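Local coordinates for protein serine-threonine phosphatase 2C (Toxoplasma gondii, PDB 2I44) that probably dephosphorylates phosphoserine and phosphothreonine residues of proteins, as a metal-dependent phosphatase of the PP2C family, and binds calcium ions, at residues 254-268 / 309-321. Sequence-based numbering, arbitrary orientation.
Sequences VTPQHRVMILATDGL and SADNITAMTVFFK. With CA (calcium ion), chain D.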
loop_
_atom_site.group_PDB
_atom_site.type_symbol
_atom_site.label_atom_id
_atom_site.label_comp_id
_atom_site.label_asym_id
_atom_site.label_seq_id
_atom_site.Cartn_x
_atom_site.Cartn_y
_atom_site.Cartn_z
ATOM N N VAL A 254 -17.262 -3.368 -6.508
ATOM C CA VAL A 254 -17.742 -3.516 -5.147
ATOM C C VAL A 254 -19.175 -4.031 -5.260
ATOM O O VAL A 254 -20.064 -3.313 -5.715
ATOM C CB VAL A 254 -17.755 -2.174 -4.403
ATOM C CG1 VAL A 254 -18.228 -2.380 -2.972
ATOM C CG2 VAL A 254 -16.363 -1.548 -4.430
ATOM N N THR A 255 -19.400 -5.282 -4.871
ATOM C CA THR A 255 -20.737 -5.858 -4.946
ATOM C C THR A 255 -21.436 -5.774 -3.592
ATOM O O THR A 255 -20.812 -5.460 -2.578
ATOM C CB THR A 255 -20.680 -7.336 -5.354
ATOM O OG1 THR A 255 -20.210 -8.115 -4.247
ATOM C CG2 THR A 255 -19.746 -7.520 -6.546
ATOM N N PRO A 256 -22.746 -6.058 -3.559
ATOM C CA PRO A 256 -23.495 -6.007 -2.301
ATOM C C PRO A 256 -22.888 -6.904 -1.222
ATOM O O PRO A 256 -23.033 -6.636 -0.031
ATOM C CB PRO A 256 -24.890 -6.469 -2.713
ATOM C CG PRO A 256 -25.004 -5.934 -4.113
ATOM C CD PRO A 256 -23.651 -6.292 -4.699
ATOM N N GLN A 257 -22.208 -7.966 -1.648
ATOM C CA GLN A 257 -21.589 -8.911 -0.721
ATOM C C GLN A 257 -20.249 -8.451 -0.159
ATOM O O GLN A 257 -19.773 -8.997 0.842
ATOM C CB GLN A 257 -21.409 -10.278 -1.392
ATOM C CG GLN A 257 -22.711 -10.991 -1.732
ATOM C CD GLN A 257 -23.523 -10.269 -2.793
ATOM O OE1 GLN A 257 -23.043 -10.019 -3.902
ATOM N NE2 GLN A 257 -24.759 -9.935 -2.459
ATOM N N HIS A 258 -19.624 -7.467 -0.799
ATOM C CA HIS A 258 -18.347 -6.967 -0.301
ATOM C C HIS A 258 -18.560 -6.307 1.059
ATOM O O HIS A 258 -19.306 -5.331 1.187
ATOM C CB HIS A 258 -17.730 -6.004 -1.318
ATOM C CG HIS A 258 -17.085 -6.704 -2.474
ATOM N ND1 HIS A 258 -15.718 -6.854 -2.585
ATOM C CD2 HIS A 258 -17.621 -7.378 -3.516
ATOM C CE1 HIS A 258 -15.441 -7.595 -3.643
ATOM N NE2 HIS A 258 -16.578 -7.927 -4.225
ATOM N N ARG A 259 -17.903 -6.854 2.077
ATOM C CA ARG A 259 -18.063 -6.374 3.443
ATOM C C ARG A 259 -16.940 -5.522 4.010
ATOM O O ARG A 259 -17.193 -4.510 4.665
ATOM C CB ARG A 259 -18.274 -7.568 4.376
ATOM C CG ARG A 259 -19.525 -8.369 4.094
ATOM C CD ARG A 259 -20.737 -7.773 4.791
ATOM N NE ARG A 259 -21.965 -8.463 4.400
ATOM C CZ ARG A 259 -22.572 -8.314 3.224
ATOM N NH1 ARG A 259 -22.071 -7.485 2.312
ATOM N NH2 ARG A 259 -23.676 -9.003 2.955
ATOM N N VAL A 260 -15.699 -5.921 3.777
ATOM C CA VAL A 260 -14.604 -5.160 4.345
ATOM C C VAL A 260 -13.288 -5.283 3.589
ATOM O O VAL A 260 -12.965 -6.325 3.024
ATOM C CB VAL A 260 -14.396 -5.579 5.819
ATOM C CG1 VAL A 260 -14.152 -7.084 5.897
ATOM C CG2 VAL A 260 -13.245 -4.805 6.438
HETATM N N MSE A 261 -12.544 -4.186 3.564
HETATM C CA MSE A 261 -11.246 -4.142 2.915
HETATM C C MSE A 261 -10.273 -3.725 4.005
HETATM O O MSE A 261 -10.580 -2.843 4.814
HETATM C CB MSE A 261 -11.261 -3.123 1.769
HETATM C CG MSE A 261 -9.929 -2.955 1.049
HETATM SE SE MSE A 261 -10.071 -1.764 -0.487
HETATM C CE MSE A 261 -9.917 -3.082 -1.885
ATOM N N ILE A 262 -9.112 -4.368 4.044
ATOM C CA ILE A 262 -8.113 -4.058 5.056
ATOM C C ILE A 262 -6.763 -3.772 4.417
ATOM O O ILE A 262 -6.178 -4.640 3.763
ATOM C CB ILE A 262 -7.933 -5.234 6.054
ATOM C CG1 ILE A 262 -9.260 -5.539 6.753
ATOM C CG2 ILE A 262 -6.853 -4.891 7.079
ATOM C CD1 ILE A 262 -9.198 -6.739 7.683
ATOM N N LEU A 263 -6.278 -2.550 4.592
ATOM C CA LEU A 263 -4.971 -2.186 4.067
ATOM C C LEU A 263 -4.047 -2.220 5.278
ATOM O O LEU A 263 -4.349 -1.613 6.308
ATOM C CB LEU A 263 -4.987 -0.783 3.447
ATOM C CG LEU A 263 -5.888 -0.550 2.225
ATOM C CD1 LEU A 263 -7.311 -0.261 2.675
ATOM C CD2 LEU A 263 -5.355 0.623 1.400
ATOM N N ALA A 264 -2.931 -2.933 5.168
ATOM C CA ALA A 264 -2.007 -3.033 6.288
ATOM C C ALA A 264 -0.573 -3.370 5.881
ATOM O O ALA A 264 -0.320 -3.899 4.797
ATOM C CB ALA A 264 -2.527 -4.073 7.279
ATOM N N THR A 265 0.368 -3.056 6.762
ATOM C CA THR A 265 1.775 -3.350 6.513
ATOM C C THR A 265 2.072 -4.786 6.939
ATOM O O THR A 265 1.226 -5.441 7.572
ATOM C CB THR A 265 2.690 -2.391 7.297
ATOM O OG1 THR A 265 2.388 -2.468 8.693
ATOM C CG2 THR A 265 2.484 -0.969 6.825
ATOM N N ASP A 266 3.266 -5.272 6.602
ATOM C CA ASP A 266 3.646 -6.632 6.955
ATOM C C ASP A 266 3.734 -6.787 8.460
ATOM O O ASP A 266 3.814 -7.898 8.978
ATOM C CB ASP A 266 4.971 -7.040 6.282
ATOM C CG ASP A 266 6.163 -6.190 6.720
ATOM O OD1 ASP A 266 6.008 -5.285 7.565
ATOM O OD2 ASP A 266 7.270 -6.437 6.202
ATOM N N GLY A 267 3.709 -5.659 9.163
ATOM C CA GLY A 267 3.744 -5.692 10.616
ATOM C C GLY A 267 2.525 -6.458 11.108
ATOM O O GLY A 267 2.511 -7.003 12.221
ATOM N N LEU A 268 1.489 -6.488 10.272
ATOM C CA LEU A 268 0.267 -7.221 10.583
ATOM C C LEU A 268 0.248 -8.590 9.897
ATOM O O LEU A 268 -0.039 -9.610 10.524
ATOM C CB LEU A 268 -0.975 -6.444 10.132
ATOM C CG LEU A 268 -2.252 -7.302 10.150
ATOM C CD1 LEU A 268 -2.617 -7.651 11.598
ATOM C CD2 LEU A 268 -3.402 -6.565 9.484
ATOM N N SER A 309 9.788 -9.438 19.293
ATOM C CA SER A 309 9.769 -7.983 19.254
ATOM C C SER A 309 8.908 -7.669 18.029
ATOM O O SER A 309 9.182 -8.162 16.932
ATOM C CB SER A 309 11.182 -7.433 19.056
ATOM O OG SER A 309 11.194 -6.014 19.088
ATOM N N ALA A 310 7.861 -6.870 18.223
ATOM C CA ALA A 310 6.941 -6.520 17.140
ATOM C C ALA A 310 7.440 -5.426 16.194
ATOM O O ALA A 310 8.128 -4.488 16.598
ATOM C CB ALA A 310 5.584 -6.114 17.731
ATOM N N ASP A 311 7.084 -5.562 14.922
ATOM C CA ASP A 311 7.460 -4.585 13.908
ATOM C C ASP A 311 6.473 -3.420 13.983
ATOM O O ASP A 311 5.509 -3.488 14.742
ATOM C CB ASP A 311 7.384 -5.248 12.530
ATOM C CG ASP A 311 7.737 -4.299 11.403
ATOM O OD1 ASP A 311 8.483 -3.325 11.650
ATOM O OD2 ASP A 311 7.279 -4.533 10.265
ATOM N N ASN A 312 6.702 -2.346 13.226
ATOM C CA ASN A 312 5.722 -1.259 13.228
ATOM C C ASN A 312 4.479 -1.964 12.674
ATOM O O ASN A 312 4.601 -2.836 11.804
ATOM C CB ASN A 312 6.088 -0.128 12.249
ATOM C CG ASN A 312 7.289 0.690 12.687
ATOM O OD1 ASN A 312 7.603 0.792 13.874
ATOM N ND2 ASN A 312 7.949 1.308 11.719
ATOM N N ILE A 313 3.299 -1.600 13.165
ATOM C CA ILE A 313 2.061 -2.211 12.701
ATOM C C ILE A 313 1.044 -1.125 12.402
ATOM O O ILE A 313 0.792 -0.254 13.230
ATOM C CB ILE A 313 1.445 -3.158 13.758
ATOM C CG1 ILE A 313 2.506 -4.115 14.300
ATOM C CG2 ILE A 313 0.305 -3.960 13.128
ATOM C CD1 ILE A 313 2.016 -4.991 15.443
ATOM N N THR A 314 0.467 -1.183 11.210
ATOM C CA THR A 314 -0.535 -0.218 10.792
ATOM C C THR A 314 -1.664 -0.943 10.085
ATOM O O THR A 314 -1.430 -1.781 9.206
ATOM C CB THR A 314 0.066 0.834 9.841
ATOM O OG1 THR A 314 1.010 1.633 10.562
ATOM C CG2 THR A 314 -1.017 1.739 9.265
ATOM N N ALA A 315 -2.890 -0.619 10.476
ATOM C CA ALA A 315 -4.061 -1.230 9.874
ATOM C C ALA A 315 -5.117 -0.165 9.580
ATOM O O ALA A 315 -5.370 0.719 10.393
ATOM C CB ALA A 315 -4.632 -2.299 10.800
HETATM N N MSE A 316 -5.704 -0.248 8.395
HETATM C CA MSE A 316 -6.742 0.677 7.972
HETATM C C MSE A 316 -7.889 -0.227 7.541
HETATM O O MSE A 316 -7.735 -1.028 6.621
HETATM C CB MSE A 316 -6.254 1.524 6.783
HETATM C CG MSE A 316 -7.254 2.569 6.279
HETATM SE SE MSE A 316 -6.608 3.579 4.728
HETATM C CE MSE A 316 -5.519 4.869 5.661
ATOM N N THR A 317 -9.024 -0.120 8.225
ATOM C CA THR A 317 -10.191 -0.934 7.912
ATOM C C THR A 317 -11.283 -0.125 7.221
ATOM O O THR A 317 -11.616 0.976 7.647
ATOM C CB THR A 317 -10.777 -1.578 9.194
ATOM O OG1 THR A 317 -10.942 -0.578 10.210
ATOM C CG2 THR A 317 -9.851 -2.670 9.713
ATOM N N VAL A 318 -11.836 -0.682 6.149
ATOM C CA VAL A 318 -12.886 -0.014 5.392
ATOM C C VAL A 318 -14.079 -0.955 5.232
ATOM O O VAL A 318 -13.961 -2.024 4.641
ATOM C CB VAL A 318 -12.379 0.398 3.988
ATOM C CG1 VAL A 318 -13.473 1.136 3.231
ATOM C CG2 VAL A 318 -11.129 1.267 4.117
ATOM N N PHE A 319 -15.227 -0.558 5.769
ATOM C CA PHE A 319 -16.429 -1.380 5.669
ATOM C C PHE A 319 -17.387 -0.734 4.678
ATOM O O PHE A 319 -17.858 0.383 4.892
ATOM C CB PHE A 319 -17.101 -1.512 7.042
ATOM C CG PHE A 319 -16.286 -2.281 8.048
ATOM C CD1 PHE A 319 -16.447 -3.657 8.192
ATOM C CD2 PHE A 319 -15.340 -1.631 8.836
ATOM C CE1 PHE A 319 -15.679 -4.374 9.103
ATOM C CE2 PHE A 319 -14.564 -2.339 9.754
ATOM C CZ PHE A 319 -14.733 -3.712 9.889
ATOM N N PHE A 320 -17.660 -1.441 3.589
ATOM C CA PHE A 320 -18.545 -0.943 2.554
ATOM C C PHE A 320 -19.990 -0.880 3.040
ATOM O O PHE A 320 -20.368 -1.556 3.996
ATOM C CB PHE A 320 -18.443 -1.847 1.326
ATOM C CG PHE A 320 -17.051 -1.947 0.765
ATOM C CD1 PHE A 320 -16.444 -0.843 0.168
ATOM C CD2 PHE A 320 -16.338 -3.140 0.851
ATOM C CE1 PHE A 320 -15.146 -0.923 -0.336
ATOM C CE2 PHE A 320 -15.036 -3.233 0.349
ATOM C CZ PHE A 320 -14.439 -2.119 -0.246
ATOM N N LYS A 321 -20.793 -0.056 2.381
ATOM C CA LYS A 321 -22.200 0.083 2.736
ATOM C C LYS A 321 -23.042 0.137 1.472
ATOM O O LYS A 321 -22.445 0.288 0.384
ATOM C CB LYS A 321 -22.417 1.355 3.560
ATOM C CG LYS A 321 -21.877 1.258 4.976
ATOM C CD LYS A 321 -22.211 2.480 5.822
ATOM C CE LYS A 321 -21.402 3.698 5.413
ATOM N NZ LYS A 321 -21.611 4.816 6.384
HETATM CA CA CA D . 7.335 -3.491 8.208
HETATM O O HOH W 1 -19.577 -3.602 5.605
HETATM O O HOH W 2 8.556 -4.389 7.010
HETATM O O HOH W 3 4.723 -7.473 14.004
HETATM O O HOH W 4 8.756 -2.205 9.061
HETATM O O HOH W 5 5.514 -2.363 9.104
#
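Val254 lays CG1 over one face of the Phe320 ring in a CH-pi contact, 4.1 Å from its centroid and offset toward the rim, while the backbone oxygen of His258 meets that ring near its plane. The Arg259 carbonyl takes a long bond from Phe320 N, 3.3 Å away and well above the carbonyl plane; water 1 ties the same oxygen to Phe320 O. Here Arg259 and Val260 form a classic beta bulge against Gly163 of the neighbouring strand. A chi1 of 57° swings Val260 CG2 anti to the backbone N and over the Phe319 ring, a CH-pi contact 3.6 Å from CE1; Met282 of helix 274-286 touches both side chains. Antiparallel pairing then becomes regular: Met261 with Val318 and Leu263 with Met316 each exchange two N-H...O bonds, Met261 N lying 2.8 Å from Val318 O. Met261, Leu263, Met316 and Val318 share one face of the sheet; Ile262, Ala264, Ala315 and Thr317 share the other. Thr265 OG1 and Thr314 OG1 both bond Asp38, the latter also Thr28 OG1. Asp266 OD1 and Asp311 OD2 each bind calcium at 2.3 Å, their carboxylate planes 69° apart, joined by Asp60 and three waters. Gly267 CA makes a CA-H...O contact with Asn312 O (3.2 Å, 159° at H), leaving no room for a side chain. The segments flanking two central strands thus bring Asp266 and Asp311 together beyond the strand ends, at the metal centre of the PP2C beta-sandwich.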